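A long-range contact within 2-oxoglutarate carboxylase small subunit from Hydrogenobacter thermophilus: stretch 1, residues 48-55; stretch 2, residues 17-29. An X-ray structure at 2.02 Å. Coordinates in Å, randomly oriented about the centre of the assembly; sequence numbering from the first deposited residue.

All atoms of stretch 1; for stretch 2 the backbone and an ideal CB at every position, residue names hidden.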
ATOM      1  N   ALA A  48      19.660 -11.328  -4.866  1.00 27.66           N
ATOM      2  CA  ALA A  48      18.999 -10.065  -4.542  1.00 25.44           C
ATOM      3  C   ALA A  48      17.692  -9.912  -5.315  1.00 26.22           C
ATOM      4  O   ALA A  48      17.579 -10.322  -6.475  1.00 23.43           O
ATOM      5  CB  ALA A  48      19.895  -8.874  -4.868  1.00 30.65           C
ATOM      6  N   ARG A  49      16.716  -9.295  -4.656  1.00 27.55           N
ATOM      7  CA  ARG A  49      15.417  -9.051  -5.278  1.00 25.11           C
ATOM      8  C   ARG A  49      15.507  -8.121  -6.491  1.00 26.20           C
ATOM      9  O   ARG A  49      14.799  -8.331  -7.487  1.00 24.93           O
ATOM     10  CB  ARG A  49      14.472  -8.489  -4.225  1.00 23.72           C
ATOM     11  CG  ARG A  49      13.121  -8.183  -4.756  1.00 25.15           C
ATOM     12  CD  ARG A  49      12.444  -9.394  -5.371  1.00 29.73           C
ATOM     13  NE  ARG A  49      12.614 -10.614  -4.574  1.00 26.38           N
ATOM     14  CZ  ARG A  49      12.224 -11.841  -4.947  1.00 30.88           C
ATOM     15  NH1 ARG A  49      11.663 -12.075  -6.141  1.00 25.68           N
ATOM     16  NH2 ARG A  49      12.464 -12.866  -4.141  1.00 27.01           N
ATOM     17  N   HIS A  50      16.374  -7.082  -6.447  1.00 24.61           N
ATOM     18  CA  HIS A  50      16.463  -6.200  -7.605  1.00 21.81           C
ATOM     19  C   HIS A  50      16.993  -6.928  -8.829  1.00 23.80           C
ATOM     20  O   HIS A  50      16.602  -6.597  -9.942  1.00 23.05           O
ATOM     21  CB  HIS A  50      17.316  -4.959  -7.296  1.00 27.90           C
ATOM     22  CG  HIS A  50      18.809  -5.182  -7.207  1.00 26.03           C
ATOM     23  ND1 HIS A  50      19.435  -5.674  -6.082  1.00 23.82           N
ATOM     24  CD2 HIS A  50      19.798  -4.855  -8.063  1.00 24.62           C
ATOM     25  CE1 HIS A  50      20.742  -5.684  -6.271  1.00 26.25           C
ATOM     26  NE2 HIS A  50      20.986  -5.147  -7.452  1.00 26.67           N
ATOM     27  N   VAL A  51      17.855  -7.939  -8.628  1.00 23.86           N
ATOM     28  CA  VAL A  51      18.336  -8.796  -9.716  1.00 24.08           C
ATOM     29  C   VAL A  51      17.208  -9.651 -10.298  1.00 27.25           C
ATOM     30  O   VAL A  51      17.135  -9.827 -11.511  1.00 25.00           O
ATOM     31  CB  VAL A  51      19.521  -9.661  -9.233  1.00 27.83           C
ATOM     32  CG1 VAL A  51      19.946 -10.757 -10.304  1.00 27.08           C
ATOM     33  CG2 VAL A  51      20.686  -8.746  -8.818  1.00 30.00           C
ATOM     34  N   LYS A  52      16.310 -10.187  -9.458  1.00 28.20           N
ATOM     35  CA  LYS A  52      15.185 -10.964  -9.988  1.00 26.14           C
ATOM     36  C   LYS A  52      14.182 -10.089 -10.742  1.00 27.17           C
ATOM     37  O   LYS A  52      13.620 -10.514 -11.766  1.00 28.53           O
ATOM     38  CB  LYS A  52      14.487 -11.705  -8.848  1.00 23.59           C
ATOM     39  CG  LYS A  52      15.244 -12.934  -8.359  1.00 34.56           C
ATOM     40  CD  LYS A  52      14.819 -13.345  -6.930  1.00 41.30           C
ATOM     41  CE  LYS A  52      15.261 -14.787  -6.602  1.00 50.17           C
ATOM     42  NZ  LYS A  52      14.259 -15.798  -7.201  1.00 57.08           N
ATOM     43  N   MET A  53      13.956  -8.861 -10.275  1.00 26.30           N
ATOM     44  CA  MET A  53      12.938  -7.999 -10.877  1.00 28.06           C
ATOM     45  C   MET A  53      13.399  -7.422 -12.210  1.00 29.10           C
ATOM     46  O   MET A  53      12.572  -7.212 -13.096  1.00 27.41           O
ATOM     47  CB  MET A  53      12.592  -6.816  -9.949  1.00 30.72           C
ATOM     48  CG  MET A  53      11.650  -7.059  -8.820  1.00 35.17           C
ATOM     49  SD  MET A  53      11.275  -5.552  -7.794  1.00 36.86           S
ATOM     50  CE  MET A  53      10.688  -4.394  -8.956  1.00 33.10           C
ATOM     51  N   ALA A  54      14.694  -7.137 -12.374  1.00 25.48           N
ATOM     52  CA  ALA A  54      15.178  -6.527 -13.603  1.00 24.05           C
ATOM     53  C   ALA A  54      15.013  -7.509 -14.761  1.00 24.03           C
ATOM     54  O   ALA A  54      14.994  -8.727 -14.566  1.00 27.41           O
ATOM     55  CB  ALA A  54      16.660  -6.137 -13.447  1.00 26.70           C
ATOM     56  N   ASP A  55      14.978  -6.983 -15.985  1.00 24.86           N
ATOM     57  CA  ASP A  55      14.923  -7.883 -17.151  1.00 27.44           C
ATOM     58  C   ASP A  55      16.252  -8.579 -17.395  1.00 24.24           C
ATOM     59  O   ASP A  55      16.281  -9.712 -17.890  1.00 25.91           O
ATOM     60  CB  ASP A  55      14.555  -7.140 -18.413  1.00 25.26           C
ATOM     61  CG  ASP A  55      13.217  -6.442 -18.293  1.00 32.29           C
ATOM     62  OD1 ASP A  55      12.217  -7.067 -17.908  1.00 35.80           O
ATOM     63  OD2 ASP A  55      13.194  -5.235 -18.524  1.00 36.93           O
ATOM     64  N   UNK A  17      21.797   1.959 -11.336  1.00 26.98           N
ATOM     65  CA  UNK A  17      23.137   1.769 -10.764  1.00 21.85           C
ATOM     66  C   UNK A  17      23.057   1.786  -9.234  1.00 25.95           C
ATOM     67  O   UNK A  17      23.500   2.720  -8.561  1.00 26.09           O
ATOM     68  CB  UNK A  17      24.097   2.852 -11.261  1.00 21.85           C
ATOM     69  N   UNK A  18      22.360   0.799  -8.681  1.00 25.20           N
ATOM     70  CA  UNK A  18      22.098   0.769  -7.238  1.00 24.87           C
ATOM     71  C   UNK A  18      21.510  -0.592  -6.858  1.00 23.56           C
ATOM     72  O   UNK A  18      21.531  -1.525  -7.669  1.00 24.35           O
ATOM     73  CB  UNK A  18      21.150   1.899  -6.830  1.00 24.87           C
ATOM     74  N   UNK A  19      21.077  -0.735  -5.599  1.00 20.94           N
ATOM     75  CA  UNK A  19      20.682  -2.032  -5.046  1.00 21.69           C
ATOM     76  C   UNK A  19      19.532  -1.865  -4.074  1.00 22.76           C
ATOM     77  O   UNK A  19      19.102  -0.752  -3.770  1.00 21.49           O
ATOM     78  CB  UNK A  19      21.865  -2.710  -4.352  1.00 21.69           C
ATOM     79  N   UNK A  20      19.023  -2.994  -3.576  1.00 27.43           N
ATOM     80  CA  UNK A  20      18.178  -2.907  -2.413  1.00 26.17           C
ATOM     81  C   UNK A  20      16.850  -2.255  -2.748  1.00 23.92           C
ATOM     82  O   UNK A  20      16.382  -2.305  -3.876  1.00 26.13           O
ATOM     83  CB  UNK A  20      18.886  -2.133  -1.300  1.00 26.17           C
ATOM     84  N   UNK A  21      16.256  -1.597  -1.765  1.00 22.80           N
ATOM     85  CA  UNK A  21      14.888  -1.110  -1.944  1.00 26.36           C
ATOM     86  C   UNK A  21      14.777  -0.055  -3.033  1.00 26.04           C
ATOM     87  O   UNK A  21      13.745   0.021  -3.714  1.00 21.34           O
ATOM     88  CB  UNK A  21      14.362  -0.538  -0.626  1.00 26.36           C
ATOM     89  N   UNK A  22      15.784   0.824  -3.159  1.00 27.05           N
ATOM     90  CA  UNK A  22      15.689   1.914  -4.132  1.00 24.82           C
ATOM     91  C   UNK A  22      15.838   1.355  -5.544  1.00 26.00           C
ATOM     92  O   UNK A  22      15.227   1.861  -6.490  1.00 20.73           O
ATOM     93  CB  UNK A  22      16.752   2.981  -3.862  1.00 24.82           C
ATOM     94  N   UNK A  23      16.647   0.311  -5.727  1.00 22.49           N
ATOM     95  CA  UNK A  23      16.725  -0.250  -7.064  1.00 21.93           C
ATOM     96  C   UNK A  23      15.374  -0.858  -7.434  1.00 25.69           C
ATOM     97  O   UNK A  23      14.888  -0.647  -8.557  1.00 22.13           O
ATOM     98  CB  UNK A  23      17.838  -1.296  -7.153  1.00 21.93           C
ATOM     99  N   UNK A  24      14.687  -1.488  -6.466  1.00 21.96           N
ATOM    100  CA  UNK A  24      13.356  -2.024  -6.742  1.00 22.95           C
ATOM    101  C   UNK A  24      12.357  -0.924  -7.055  1.00 26.55           C
ATOM    102  O   UNK A  24      11.543  -1.065  -7.979  1.00 27.23           O
ATOM    103  CB  UNK A  24      12.861  -2.849  -5.553  1.00 22.95           C
ATOM    104  N   UNK A  25      12.405   0.169  -6.304  1.00 23.37           N
ATOM    105  CA  UNK A  25      11.541   1.327  -6.532  1.00 21.64           C
ATOM    106  C   UNK A  25      11.710   1.897  -7.929  1.00 25.35           C
ATOM    107  O   UNK A  25      10.726   2.242  -8.604  1.00 24.38           O
ATOM    108  CB  UNK A  25      11.829   2.414  -5.494  1.00 21.64           C
ATOM    109  N   UNK A  26      12.947   2.036  -8.379  1.00 23.19           N
ATOM    110  CA  UNK A  26      13.175   2.533  -9.727  1.00 24.85           C
ATOM    111  C   UNK A  26      12.733   1.510 -10.774  1.00 24.94           C
ATOM    112  O   UNK A  26      12.132   1.871 -11.792  1.00 23.13           O
ATOM    113  CB  UNK A  26      14.652   2.883  -9.919  1.00 24.85           C
ATOM    114  N   UNK A  27      13.078   0.231 -10.577  1.00 24.90           N
ATOM    115  CA  UNK A  27      12.664  -0.807 -11.516  1.00 23.12           C
ATOM    116  C   UNK A  27      11.162  -0.812 -11.695  1.00 23.60           C
ATOM    117  O   UNK A  27      10.662  -0.964 -12.814  1.00 23.77           O
ATOM    118  CB  UNK A  27      13.139  -2.182 -11.042  1.00 23.12           C
ATOM    119  N   UNK A  28      10.416  -0.646 -10.614  1.00 22.23           N
ATOM    120  CA  UNK A  28       8.962  -0.639 -10.716  1.00 24.32           C
ATOM    121  C   UNK A  28       8.450   0.529 -11.563  1.00 26.30           C
ATOM    122  O   UNK A  28       7.500   0.370 -12.340  1.00 23.50           O
ATOM    123  CB  UNK A  28       8.342  -0.579  -9.318  1.00 24.32           C
ATOM    124  N   UNK A  29       9.015   1.720 -11.353  1.00 24.99           N
ATOM    125  CA  UNK A  29       8.641   2.893 -12.141  1.00 28.47           C
ATOM    126  C   UNK A  29       8.908   2.664 -13.617  1.00 25.26           C
ATOM    127  O   UNK A  29       8.098   3.062 -14.464  1.00 24.28           O
ATOM    128  CB  UNK A  29       9.400   4.130 -11.657  1.00 28.47           C
TER

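Helix 49-53 of stretch 1 runs nearly parallel to the helix of stretch 2, at 18°, with 9.0 Å between axes at closest approach. Stretch 1 offers His 50 and Met 53, with Arg 49 and, just past the helix, Ala 54.

Position 17 is out of reach and position 18 points its CB away, so stretch 1 does not choose either side chain, and many would do. They are Ala 17 and Asn 18. Asn 18 OD1 accepts a hydrogen bond from the N of position 19 (2.7 Å).

At position 19 the ideal CB lies 3.7 Å from His 50 CE1. The CB points sideways, so a long chain could pass the ring and leave; a small one would also fit. The residue is Arg 19. Arg 19 CA sits over one face of the imidazole, 3.9 Å from the ring centroid of His 50, a CH-pi contact. The end of its side chain leads away.

Position 20 has phi 70° and psi -151°. The positive phi favours glycine, and the residue is Gly 20. Gly 20 N lies 3.7 Å from His 50 ND1, with no hydrogen bond between them.

Positions 21 and 22 have nothing of stretch 1 near their CB atoms, so any helix-compatible side chain would do. They are Glu 21 and Ile 22.

Position 23 points toward stretch 1, its ideal CB 3.7 Å from His 50 CB. So close an approach suits a small side chain. It is Ala 23, and His 50 packs as a knob among Ala 23, Gly 20 and positions 24 and 27.

Position 24 points sideways, its ideal CB 3.9 Å from Met 53 SD. Alanine, cysteine or valine is plausible; serine would also fit in size. It is Cys 24, chi1 m. Cys 24 SG packs 3.7 Å from Met 53 SD and 3.9 Å from Arg 49 CG.

Positions 25 and 26 are likewise unconstrained by stretch 1; polar or apolar would do. They are Arg 25 and Val 26.

Position 27 points toward stretch 1, its ideal CB 3.9 Å from Met 53 CE. The setting of Met 53, Ala 54 and the His 50 backbone suits leucine, isoleucine, valine or methionine. It is Ile 27. Ile 27 CG2 meets Met 53 CE at 3.7 Å, while Ile 27 CD1 reaches His 50 O at 3.5 Å and Ala 54 CB at 4.2 Å.

Position 28 points sideways, its ideal CB 4.5 Å from Met 53 CE. Many long side chains could go here. It is Arg 28. Met 53 CE lies over one face of the guanidinium, 4.1 Å from Arg 28 NH2.

Position 29 is out of reach, so many side chains would do. It is Ala 29.

Stretch 2 17-29: ANRGEIACRVIRA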
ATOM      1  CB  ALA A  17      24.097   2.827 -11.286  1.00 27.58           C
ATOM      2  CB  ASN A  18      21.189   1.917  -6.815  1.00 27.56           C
ATOM      3  CG  ASN A  18      21.520   2.427  -5.410  1.00 28.03           C
ATOM      4  OD1 ASN A  18      21.520   1.677  -4.422  1.00 25.02           O
ATOM      5  ND2 ASN A  18      21.784   3.703  -5.319  1.00 30.07           N
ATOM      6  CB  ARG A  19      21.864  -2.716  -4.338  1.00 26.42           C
ATOM      7  CG  ARG A  19      22.481  -1.932  -3.156  1.00 26.01           C
ATOM      8  CD  ARG A  19      23.475  -2.762  -2.303  1.00 35.01           C
ATOM      9  NE  ARG A  19      22.801  -3.899  -1.657  1.00 30.46           N
ATOM     10  CZ  ARG A  19      22.016  -3.823  -0.599  1.00 27.45           C
ATOM     11  NH1 ARG A  19      21.766  -2.653   0.007  1.00 31.33           N
ATOM     12  NH2 ARG A  19      21.442  -4.946  -0.160  1.00 34.79           N
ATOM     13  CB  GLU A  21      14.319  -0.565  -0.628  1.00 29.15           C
ATOM     14  CG  GLU A  21      14.953   0.718  -0.062  1.00 36.84           C
ATOM     15  CD  GLU A  21      14.242   1.976  -0.524  1.00 41.08           C
ATOM     16  OE1 GLU A  21      13.213   1.863  -1.248  1.00 36.70           O
ATOM     17  OE2 GLU A  21      14.706   3.083  -0.141  1.00 39.57           O
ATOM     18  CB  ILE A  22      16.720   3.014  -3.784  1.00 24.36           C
ATOM     19  CG1 ILE A  22      16.528   4.242  -4.662  1.00 30.53           C
ATOM     20  CG2 ILE A  22      18.181   2.547  -3.964  1.00 24.97           C
ATOM     21  CD1 ILE A  22      15.168   4.921  -4.552  1.00 32.47           C
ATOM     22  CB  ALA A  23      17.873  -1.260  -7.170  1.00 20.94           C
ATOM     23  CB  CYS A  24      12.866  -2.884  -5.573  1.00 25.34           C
ATOM     24  SG  CYS A  24      13.863  -4.411  -5.358  1.00 27.93           S
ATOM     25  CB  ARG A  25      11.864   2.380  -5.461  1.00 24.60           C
ATOM     26  CG  ARG A  25      11.280   3.749  -5.745  1.00 25.47           C
ATOM     27  CD  ARG A  25       9.811   3.772  -5.389  1.00 26.95           C
ATOM     28  NE  ARG A  25       9.140   5.046  -5.632  1.00 28.02           N
ATOM     29  CZ  ARG A  25       8.472   5.346  -6.731  1.00 31.40           C
ATOM     30  NH1 ARG A  25       8.411   4.477  -7.742  1.00 26.72           N
ATOM     31  NH2 ARG A  25       7.843   6.520  -6.797  1.00 32.72           N
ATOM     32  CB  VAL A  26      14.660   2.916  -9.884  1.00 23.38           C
ATOM     33  CG1 VAL A  26      14.987   3.248 -11.330  1.00 26.76           C
ATOM     34  CG2 VAL A  26      15.010   4.116  -8.934  1.00 26.22           C
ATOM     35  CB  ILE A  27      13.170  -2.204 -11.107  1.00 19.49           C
ATOM     36  CG1 ILE A  27      14.659  -2.259 -11.309  1.00 23.12           C
ATOM     37  CG2 ILE A  27      12.451  -3.291 -11.958  1.00 25.32           C
ATOM     38  CD1 ILE A  27      15.356  -3.369 -10.629  1.00 23.29           C
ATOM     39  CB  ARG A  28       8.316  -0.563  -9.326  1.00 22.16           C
ATOM     40  CG  ARG A  28       6.790  -0.468  -9.405  1.00 28.72           C
ATOM     41  CD  ARG A  28       5.996  -0.838  -8.131  1.00 29.53           C
ATOM     42  NE  ARG A  28       6.487  -2.060  -7.516  1.00 24.26           N
ATOM     43  CZ  ARG A  28       6.361  -3.280  -8.027  1.00 25.32           C
ATOM     44  NH1 ARG A  28       5.734  -3.455  -9.172  1.00 25.53           N
ATOM     45  NH2 ARG A  28       6.891  -4.323  -7.402  1.00 28.26           N
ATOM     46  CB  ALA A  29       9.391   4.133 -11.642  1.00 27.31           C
TER
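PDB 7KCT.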